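Local coordinates for protein mosquitocidal toxin (Bacillus sphaericus, PDB 2CB4) that is an insecticidal toxin, represented here by its catalytic domain, which probably kills mosquito larvae by transferring ADP-ribose from NAD to target proteins, at residues Q71-R83 against V124-E137. The protein carries 1 engineered substitution. Residues are numbered along the deposited sequence; the frame is centred on the assembly and turned at random.
Sequences QIDNEHRLLRWDR and VSTTRARYNNLGLE
Leu79 and Thr127 form an antiparallel hydrogen-bonded pair where strands 78-82 and 124-128 cross at 123°, their N-H groups and carbonyls exchanged at 2.8 Å both from Leu79 N to Thr127 O and from Thr127 N to Leu79 O. Ala129 N prolongs the pairing by binding Arg77 O. Outside these three backbone bonds, side chains carry the contact. Beyond one end, the extended Arg80 places NH1 3.1 Å from Ser125 O, almost in the guanidinium plane, while NE and NH2 both hold Asp82 OD2; Asp256 is a further carboxylate partner. At the other end Arg128, bent at chi3, turns NH2 onto a lone pair of Glu75 O at 3.0 Å, and a water links its NE to the carbonyls of Glu75 and Arg77. Arg77, with CG anti to the backbone N (chi1 -173°), runs past Ala129 CB and sets NH1 2.9 Å from Glu137 OE2, which it meets from above the carboxylate plane; its NE pairs with Glu155 on strand 150-156. Over the Tyr131 ring lies the Asn74 amide, the planes 5° apart, with ND2 3.5 Å from CE1. In this mixed sheet of the ADP-ribosyltransferase domain, Arg77 thus joins the segments by buried charge, and Arg80 by a charged donor on a backbone carbonyl, with Asp82 and Asp256 as its probable counter-charges.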
ATOM      1  N   GLN A  71      20.455 -31.267  33.036  1.00 33.85           N
ATOM      2  CA  GLN A  71      21.596 -32.146  33.236  1.00 33.35           C
ATOM      3  C   GLN A  71      22.758 -31.607  32.395  1.00 36.95           C
ATOM      4  O   GLN A  71      22.707 -31.577  31.151  1.00 37.58           O
ATOM      5  CB  GLN A  71      21.223 -33.566  32.773  1.00 34.89           C
ATOM      6  CG  GLN A  71      22.283 -34.615  33.049  1.00 47.15           C
ATOM      7  CD  GLN A  71      22.546 -34.756  34.517  1.00 67.75           C
ATOM      8  OE1 GLN A  71      21.631 -34.626  35.333  1.00 66.17           O
ATOM      9  NE2 GLN A  71      23.810 -34.954  34.881  1.00 56.91           N
ATOM     10  N   ILE A  72      23.805 -31.176  33.072  1.00 31.70           N
ATOM     11  CA  ILE A  72      24.957 -30.615  32.404  1.00 30.64           C
ATOM     12  C   ILE A  72      26.158 -31.541  32.531  1.00 37.81           C
ATOM     13  O   ILE A  72      26.898 -31.465  33.502  1.00 39.67           O
ATOM     14  CB  ILE A  72      25.268 -29.179  32.993  1.00 32.67           C
ATOM     15  CG1 ILE A  72      24.060 -28.253  32.770  1.00 31.96           C
ATOM     16  CG2 ILE A  72      26.548 -28.582  32.380  1.00 31.77           C
ATOM     17  CD1 ILE A  72      24.114 -27.017  33.548  1.00 41.01           C
ATOM     18  N   ASP A  73      26.334 -32.430  31.550  1.00 33.75           N
ATOM     19  CA  ASP A  73      27.453 -33.370  31.516  1.00 32.17           C
ATOM     20  C   ASP A  73      27.823 -33.629  30.053  1.00 36.14           C
ATOM     21  O   ASP A  73      27.043 -33.323  29.162  1.00 35.52           O
ATOM     22  CB  ASP A  73      27.145 -34.695  32.270  1.00 32.82           C
ATOM     23  CG  ASP A  73      25.873 -35.388  31.800  1.00 43.14           C
ATOM     24  OD1 ASP A  73      25.400 -35.165  30.668  1.00 43.66           O
ATOM     25  OD2 ASP A  73      25.337 -36.207  32.575  1.00 54.59           O
ATOM     26  N   ASN A  74      29.015 -34.175  29.814  1.00 32.60           N
ATOM     27  CA  ASN A  74      29.486 -34.453  28.464  1.00 32.38           C
ATOM     28  C   ASN A  74      28.491 -35.205  27.615  1.00 38.30           C
ATOM     29  O   ASN A  74      28.370 -34.982  26.414  1.00 40.56           O
ATOM     30  CB  ASN A  74      30.789 -35.240  28.503  1.00 28.94           C
ATOM     31  CG  ASN A  74      31.956 -34.412  29.003  1.00 44.24           C
ATOM     32  OD1 ASN A  74      31.829 -33.214  29.245  1.00 36.46           O
ATOM     33  ND2 ASN A  74      33.105 -35.054  29.151  1.00 39.28           N
ATOM     34  N   GLU A  75      27.802 -36.121  28.259  1.00 36.86           N
ATOM     35  CA  GLU A  75      26.859 -36.967  27.548  1.00 37.72           C
ATOM     36  C   GLU A  75      25.647 -36.220  26.998  1.00 39.64           C
ATOM     37  O   GLU A  75      25.043 -36.661  26.027  1.00 40.33           O
ATOM     38  CB  GLU A  75      26.471 -38.140  28.490  1.00 39.83           C
ATOM     39  CG  GLU A  75      25.700 -39.278  27.843  1.00 56.88           C
ATOM     40  CD  GLU A  75      24.785 -39.986  28.833  1.00 96.71           C
ATOM     41  OE1 GLU A  75      25.102 -40.008  30.051  1.00116.45           O
ATOM     42  OE2 GLU A  75      23.734 -40.500  28.382  1.00 85.51           O
ATOM     43  N   HIS A  76      25.316 -35.058  27.602  1.00 32.12           N
ATOM     44  CA  HIS A  76      24.186 -34.231  27.169  1.00 31.42           C
ATOM     45  C   HIS A  76      24.581 -32.904  26.513  1.00 31.29           C
ATOM     46  O   HIS A  76      23.727 -32.079  26.207  1.00 29.29           O
ATOM     47  CB  HIS A  76      23.186 -34.009  28.327  1.00 32.86           C
ATOM     48  CG  HIS A  76      22.535 -35.276  28.765  1.00 37.00           C
ATOM     49  ND1 HIS A  76      23.072 -36.078  29.753  1.00 38.65           N
ATOM     50  CD2 HIS A  76      21.455 -35.935  28.278  1.00 38.73           C
ATOM     51  CE1 HIS A  76      22.328 -37.163  29.874  1.00 37.99           C
ATOM     52  NE2 HIS A  76      21.348 -37.105  28.987  1.00 38.43           N
ATOM     53  N   ARG A  77      25.880 -32.735  26.301  1.00 27.20           N
ATOM     54  CA  ARG A  77      26.446 -31.550  25.693  1.00 27.08           C
ATOM     55  C   ARG A  77      26.185 -31.551  24.182  1.00 32.03           C
ATOM     56  O   ARG A  77      26.615 -32.473  23.440  1.00 31.40           O
ATOM     57  CB  ARG A  77      27.945 -31.497  25.963  1.00 25.04           C
ATOM     58  CG  ARG A  77      28.604 -30.209  25.504  1.00 24.87           C
ATOM     59  CD  ARG A  77      29.979 -30.100  26.098  1.00 24.06           C
ATOM     60  NE  ARG A  77      30.679 -28.894  25.664  1.00 29.17           N
ATOM     61  CZ  ARG A  77      31.626 -28.868  24.734  1.00 42.79           C
ATOM     62  NH1 ARG A  77      32.005 -29.989  24.134  1.00 33.53           N
ATOM     63  NH2 ARG A  77      32.210 -27.718  24.411  1.00 29.85           N
ATOM     64  N   LEU A  78      25.459 -30.526  23.742  1.00 27.39           N
ATOM     65  CA  LEU A  78      25.096 -30.381  22.325  1.00 26.18           C
ATOM     66  C   LEU A  78      25.821 -29.187  21.692  1.00 28.90           C
ATOM     67  O   LEU A  78      26.228 -28.234  22.376  1.00 27.64           O
ATOM     68  CB  LEU A  78      23.586 -30.217  22.169  1.00 25.54           C
ATOM     69  CG  LEU A  78      22.718 -31.317  22.776  1.00 28.66           C
ATOM     70  CD1 LEU A  78      21.254 -30.872  22.758  1.00 27.66           C
ATOM     71  CD2 LEU A  78      22.913 -32.591  21.940  1.00 28.18           C
ATOM     72  N   LEU A  79      25.989 -29.261  20.383  1.00 25.34           N
ATOM     73  CA  LEU A  79      26.670 -28.219  19.631  1.00 24.73           C
ATOM     74  C   LEU A  79      25.855 -27.815  18.424  1.00 28.69           C
ATOM     75  O   LEU A  79      25.141 -28.621  17.832  1.00 28.35           O
ATOM     76  CB  LEU A  79      28.041 -28.729  19.133  1.00 24.32           C
ATOM     77  CG  LEU A  79      29.034 -29.302  20.152  1.00 27.63           C
ATOM     78  CD1 LEU A  79      30.213 -29.887  19.370  1.00 26.98           C
ATOM     79  CD2 LEU A  79      29.497 -28.201  21.127  1.00 25.55           C
ATOM     80  N   ARG A  80      26.002 -26.561  18.035  1.00 25.48           N
ATOM     81  CA  ARG A  80      25.346 -26.052  16.835  1.00 24.06           C
ATOM     82  C   ARG A  80      26.251 -25.065  16.112  1.00 26.97           C
ATOM     83  O   ARG A  80      26.676 -24.069  16.683  1.00 26.65           O
ATOM     84  CB  ARG A  80      23.982 -25.412  17.110  1.00 19.78           C
ATOM     85  CG  ARG A  80      23.434 -24.840  15.850  1.00 20.55           C
ATOM     86  CD  ARG A  80      21.970 -24.524  15.903  1.00 25.72           C
ATOM     87  NE  ARG A  80      21.632 -23.716  14.745  1.00 23.43           N
ATOM     88  CZ  ARG A  80      20.987 -24.138  13.662  1.00 34.51           C
ATOM     89  NH1 ARG A  80      20.534 -25.378  13.570  1.00 26.95           N
ATOM     90  NH2 ARG A  80      20.773 -23.291  12.676  1.00 24.71           N
ATOM     91  N   TRP A  81      26.539 -25.364  14.853  1.00 24.03           N
ATOM     92  CA  TRP A  81      27.350 -24.510  13.992  1.00 23.14           C
ATOM     93  C   TRP A  81      26.384 -23.505  13.391  1.00 26.24           C
ATOM     94  O   TRP A  81      25.361 -23.887  12.820  1.00 24.63           O
ATOM     95  CB  TRP A  81      27.948 -25.339  12.857  1.00 21.19           C
ATOM     96  CG  TRP A  81      29.010 -26.281  13.354  1.00 21.29           C
ATOM     97  CD1 TRP A  81      28.875 -27.641  13.620  1.00 23.34           C
ATOM     98  CD2 TRP A  81      30.385 -25.960  13.602  1.00 20.62           C
ATOM     99  NE1 TRP A  81      30.072 -28.153  14.053  1.00 21.94           N
ATOM    100  CE2 TRP A  81      31.019 -27.155  14.063  1.00 23.63           C
ATOM    101  CE3 TRP A  81      31.134 -24.773  13.548  1.00 21.01           C
ATOM    102  CZ2 TRP A  81      32.380 -27.196  14.413  1.00 22.17           C
ATOM    103  CZ3 TRP A  81      32.498 -24.825  13.881  1.00 21.79           C
ATOM    104  CH2 TRP A  81      33.104 -26.032  14.292  1.00 22.14           C
ATOM    105  N   ASP A  82      26.710 -22.220  13.506  1.00 22.57           N
ATOM    106  CA  ASP A  82      25.825 -21.180  12.983  1.00 22.02           C
ATOM    107  C   ASP A  82      26.648 -19.966  12.561  1.00 25.56           C
ATOM    108  O   ASP A  82      27.643 -19.615  13.225  1.00 25.48           O
ATOM    109  CB  ASP A  82      24.765 -20.778  14.053  1.00 22.11           C
ATOM    110  CG  ASP A  82      23.444 -20.309  13.439  1.00 28.13           C
ATOM    111  OD1 ASP A  82      23.450 -19.268  12.754  1.00 30.55           O
ATOM    112  OD2 ASP A  82      22.388 -20.958  13.634  1.00 28.21           O
ATOM    113  N   ARG A  83      26.232 -19.326  11.470  1.00 21.19           N
ATOM    114  CA  ARG A  83      26.933 -18.129  10.978  1.00 21.68           C
ATOM    115  C   ARG A  83      26.480 -16.861  11.725  1.00 25.53           C
ATOM    116  O   ARG A  83      27.153 -15.855  11.645  1.00 25.71           O
ATOM    117  CB  ARG A  83      26.762 -17.949   9.446  1.00 22.06           C
ATOM    118  CG  ARG A  83      27.315 -19.113   8.563  1.00 22.58           C
ATOM    119  CD  ARG A  83      28.765 -18.895   8.202  1.00 20.38           C
ATOM    120  NE  ARG A  83      29.444 -20.059   7.618  1.00 20.28           N
ATOM    121  CZ  ARG A  83      30.754 -20.083   7.373  1.00 30.21           C
ATOM    122  NH1 ARG A  83      31.467 -19.012   7.607  1.00 20.13           N
ATOM    123  NH2 ARG A  83      31.353 -21.149   6.911  1.00 22.64           N
ATOM    124  N   VAL A 124      14.900 -27.336  14.796  1.00 23.92           N
ATOM    125  CA  VAL A 124      16.237 -26.761  14.849  1.00 21.62           C
ATOM    126  C   VAL A 124      17.194 -27.898  15.163  1.00 27.18           C
ATOM    127  O   VAL A 124      16.965 -28.659  16.034  1.00 25.25           O
ATOM    128  CB  VAL A 124      16.339 -25.603  15.926  1.00 22.44           C
ATOM    129  CG1 VAL A 124      17.796 -25.250  16.231  1.00 20.50           C
ATOM    130  CG2 VAL A 124      15.586 -24.414  15.457  1.00 20.68           C
ATOM    131  N   SER A 125      18.258 -28.047  14.425  1.00 29.43           N
ATOM    132  CA  SER A 125      19.157 -29.147  14.738  1.00 30.60           C
ATOM    133  C   SER A 125      20.309 -28.789  15.641  1.00 34.39           C
ATOM    134  O   SER A 125      20.759 -27.662  15.686  1.00 32.02           O
ATOM    135  CB  SER A 125      19.764 -29.714  13.435  1.00 32.54           C
ATOM    136  OG  SER A 125      18.776 -30.491  12.797  1.00 51.61           O
ATOM    137  N   THR A 126      20.861 -29.807  16.267  1.00 34.03           N
ATOM    138  CA  THR A 126      22.092 -29.701  17.067  1.00 33.32           C
ATOM    139  C   THR A 126      22.798 -31.047  16.791  1.00 33.03           C
ATOM    140  O   THR A 126      22.229 -31.969  16.260  1.00 31.36           O
ATOM    141  CB  THR A 126      21.836 -29.448  18.569  1.00 32.88           C
ATOM    142  OG1 THR A 126      21.132 -30.573  19.083  1.00 38.29           O
ATOM    143  CG2 THR A 126      20.917 -28.151  18.770  1.00 23.24           C
ATOM    144  N   THR A 127      24.080 -31.133  17.106  1.00 27.73           N
ATOM    145  CA  THR A 127      24.845 -32.342  16.933  1.00 27.31           C
ATOM    146  C   THR A 127      25.524 -32.582  18.290  1.00 31.70           C
ATOM    147  O   THR A 127      25.813 -31.653  19.026  1.00 29.38           O
ATOM    148  CB  THR A 127      25.866 -32.245  15.735  1.00 30.38           C
ATOM    149  OG1 THR A 127      26.499 -33.516  15.534  1.00 35.06           O
ATOM    150  CG2 THR A 127      26.950 -31.199  15.993  1.00 22.01           C
ATOM    151  N   ARG A 128      25.765 -33.840  18.622  1.00 30.64           N
ATOM    152  CA  ARG A 128      26.390 -34.165  19.902  1.00 29.74           C
ATOM    153  C   ARG A 128      27.862 -33.878  19.957  1.00 31.16           C
ATOM    154  O   ARG A 128      28.574 -34.116  18.989  1.00 29.55           O
ATOM    155  CB  ARG A 128      26.169 -35.644  20.239  1.00 29.14           C
ATOM    156  CG  ARG A 128      24.704 -36.097  20.174  1.00 37.81           C
ATOM    157  CD  ARG A 128      24.554 -37.529  20.642  1.00 38.85           C
ATOM    158  NE  ARG A 128      24.872 -37.653  22.056  1.00 55.07           N
ATOM    159  CZ  ARG A 128      25.383 -38.738  22.634  1.00 71.86           C
ATOM    160  NH1 ARG A 128      25.638 -39.819  21.918  1.00 69.04           N
ATOM    161  NH2 ARG A 128      25.640 -38.739  23.938  1.00 48.33           N
ATOM    162  N   ALA A 129      28.327 -33.401  21.119  1.00 28.19           N
ATOM    163  CA  ALA A 129      29.753 -33.201  21.335  1.00 28.18           C
ATOM    164  C   ALA A 129      30.349 -34.651  21.339  1.00 34.45           C
ATOM    165  O   ALA A 129      29.687 -35.615  21.760  1.00 33.47           O
ATOM    166  CB  ALA A 129      29.990 -32.505  22.665  1.00 28.16           C
ATOM    167  N   ARG A 130      31.567 -34.810  20.831  1.00 32.75           N
ATOM    168  CA  ARG A 130      32.188 -36.123  20.744  1.00 32.70           C
ATOM    169  C   ARG A 130      33.387 -36.265  21.655  1.00 37.64           C
ATOM    170  O   ARG A 130      34.204 -35.352  21.788  1.00 36.81           O
ATOM    171  CB  ARG A 130      32.615 -36.414  19.319  1.00 31.14           C
ATOM    172  CG  ARG A 130      31.488 -36.616  18.361  1.00 33.14           C
ATOM    173  CD  ARG A 130      32.085 -36.739  16.977  1.00 39.07           C
ATOM    174  NE  ARG A 130      32.498 -38.108  16.719  1.00 39.10           N
ATOM    175  CZ  ARG A 130      33.718 -38.504  16.360  1.00 46.72           C
ATOM    176  NH1 ARG A 130      34.720 -37.661  16.167  1.00 31.46           N
ATOM    177  NH2 ARG A 130      33.924 -39.789  16.156  1.00 31.87           N
ATOM    178  N   TYR A 131      33.491 -37.437  22.277  1.00 35.77           N
ATOM    179  CA  TYR A 131      34.577 -37.714  23.221  1.00 35.17           C
ATOM    180  C   TYR A 131      35.241 -39.029  22.928  1.00 40.67           C
ATOM    181  O   TYR A 131      34.614 -39.932  22.385  1.00 39.57           O
ATOM    182  CB  TYR A 131      34.006 -37.713  24.652  1.00 34.28           C
ATOM    183  CG  TYR A 131      33.489 -36.351  25.034  1.00 33.35           C
ATOM    184  CD1 TYR A 131      34.353 -35.387  25.578  1.00 35.74           C
ATOM    185  CD2 TYR A 131      32.184 -35.981  24.757  1.00 32.70           C
ATOM    186  CE1 TYR A 131      33.905 -34.107  25.867  1.00 36.26           C
ATOM    187  CE2 TYR A 131      31.716 -34.692  25.054  1.00 33.35           C
ATOM    188  CZ  TYR A 131      32.588 -33.765  25.583  1.00 40.16           C
ATOM    189  OH  TYR A 131      32.141 -32.510  25.887  1.00 42.00           O
ATOM    190  N   ASN A 132      36.517 -39.142  23.273  1.00 40.24           N
ATOM    191  CA  ASN A 132      37.203 -40.431  23.094  1.00 41.03           C
ATOM    192  C   ASN A 132      36.953 -41.281  24.368  1.00 50.40           C
ATOM    193  O   ASN A 132      36.149 -40.910  25.245  1.00 49.32           O
ATOM    194  CB  ASN A 132      38.700 -40.292  22.749  1.00 32.48           C
ATOM    195  CG  ASN A 132      39.512 -39.754  23.875  1.00 48.91           C
ATOM    196  OD1 ASN A 132      39.025 -39.594  25.000  1.00 45.24           O
ATOM    197  ND2 ASN A 132      40.752 -39.389  23.573  1.00 40.90           N
ATOM    198  N   ASN A 133      37.604 -42.450  24.486  1.00 54.13           N
ATOM    199  CA  ASN A 133      37.357 -43.302  25.685  1.00 55.07           C
ATOM    200  C   ASN A 133      37.856 -42.744  27.025  1.00 55.67           C
ATOM    201  O   ASN A 133      37.283 -43.007  28.102  1.00 52.71           O
ATOM    202  CB  ASN A 133      37.645 -44.796  25.422  1.00 59.92           C
ATOM    203  CG  ASN A 133      36.623 -45.388  24.451  1.00102.68           C
ATOM    204  OD1 ASN A 133      35.500 -44.876  24.336  1.00100.07           O
ATOM    205  ND2 ASN A 133      37.028 -46.452  23.734  1.00 97.93           N
ATOM    206  N   LEU A 134      38.853 -41.872  26.925  1.00 51.73           N
ATOM    207  CA  LEU A 134      39.384 -41.226  28.108  1.00 51.52           C
ATOM    208  C   LEU A 134      38.495 -40.058  28.494  1.00 54.52           C
ATOM    209  O   LEU A 134      38.821 -39.322  29.433  1.00 54.71           O
ATOM    210  CB  LEU A 134      40.772 -40.676  27.816  1.00 52.14           C
ATOM    211  CG  LEU A 134      41.790 -41.724  27.378  1.00 58.15           C
ATOM    212  CD1 LEU A 134      43.116 -41.049  27.041  1.00 58.81           C
ATOM    213  CD2 LEU A 134      41.973 -42.692  28.516  1.00 60.17           C
ATOM    214  N   GLY A 135      37.408 -39.853  27.741  1.00 49.79           N
ATOM    215  CA  GLY A 135      36.479 -38.738  28.006  1.00 48.41           C
ATOM    216  C   GLY A 135      37.013 -37.360  27.557  1.00 49.86           C
ATOM    217  O   GLY A 135      36.554 -36.316  28.035  1.00 50.38           O
ATOM    218  N   LEU A 136      37.994 -37.369  26.663  1.00 43.67           N
ATOM    219  CA  LEU A 136      38.571 -36.143  26.117  1.00 42.68           C
ATOM    220  C   LEU A 136      37.819 -35.813  24.809  1.00 42.93           C
ATOM    221  O   LEU A 136      37.465 -36.724  24.036  1.00 42.24           O
ATOM    222  CB  LEU A 136      40.054 -36.356  25.800  1.00 43.04           C
ATOM    223  CG  LEU A 136      40.967 -36.652  26.996  1.00 47.64           C
ATOM    224  CD1 LEU A 136      42.423 -36.716  26.558  1.00 47.71           C
ATOM    225  CD2 LEU A 136      40.789 -35.589  28.032  1.00 47.19           C
ATOM    226  N   GLU A 137      37.579 -34.526  24.566  1.00 36.72           N
ATOM    227  CA  GLU A 137      36.863 -34.094  23.363  1.00 34.58           C
ATOM    228  C   GLU A 137      37.623 -34.305  22.063  1.00 36.12           C
ATOM    229  O   GLU A 137      38.815 -33.965  21.946  1.00 35.85           O
ATOM    230  CB  GLU A 137      36.411 -32.627  23.455  1.00 35.21           C
ATOM    231  CG  GLU A 137      35.296 -32.300  22.487  1.00 40.89           C
ATOM    232  CD  GLU A 137      34.786 -30.873  22.563  1.00 50.55           C
ATOM    233  OE1 GLU A 137      35.387 -30.038  23.260  1.00 44.13           O
ATOM    234  OE2 GLU A 137      33.783 -30.583  21.891  1.00 39.16           O
TER
HETATM  235  O   HOH W   1      28.113 -36.076  23.947  1.00 36.98           O
HETATM  236  O   HOH W   2      25.104 -35.118  23.474  1.00 25.59           O
HETATM  237  O   HOH W   3      35.003 -27.493  23.174  1.00 36.80           O
HETATM  238  O   HOH W   4      18.400 -26.674  11.947  1.00 33.20           O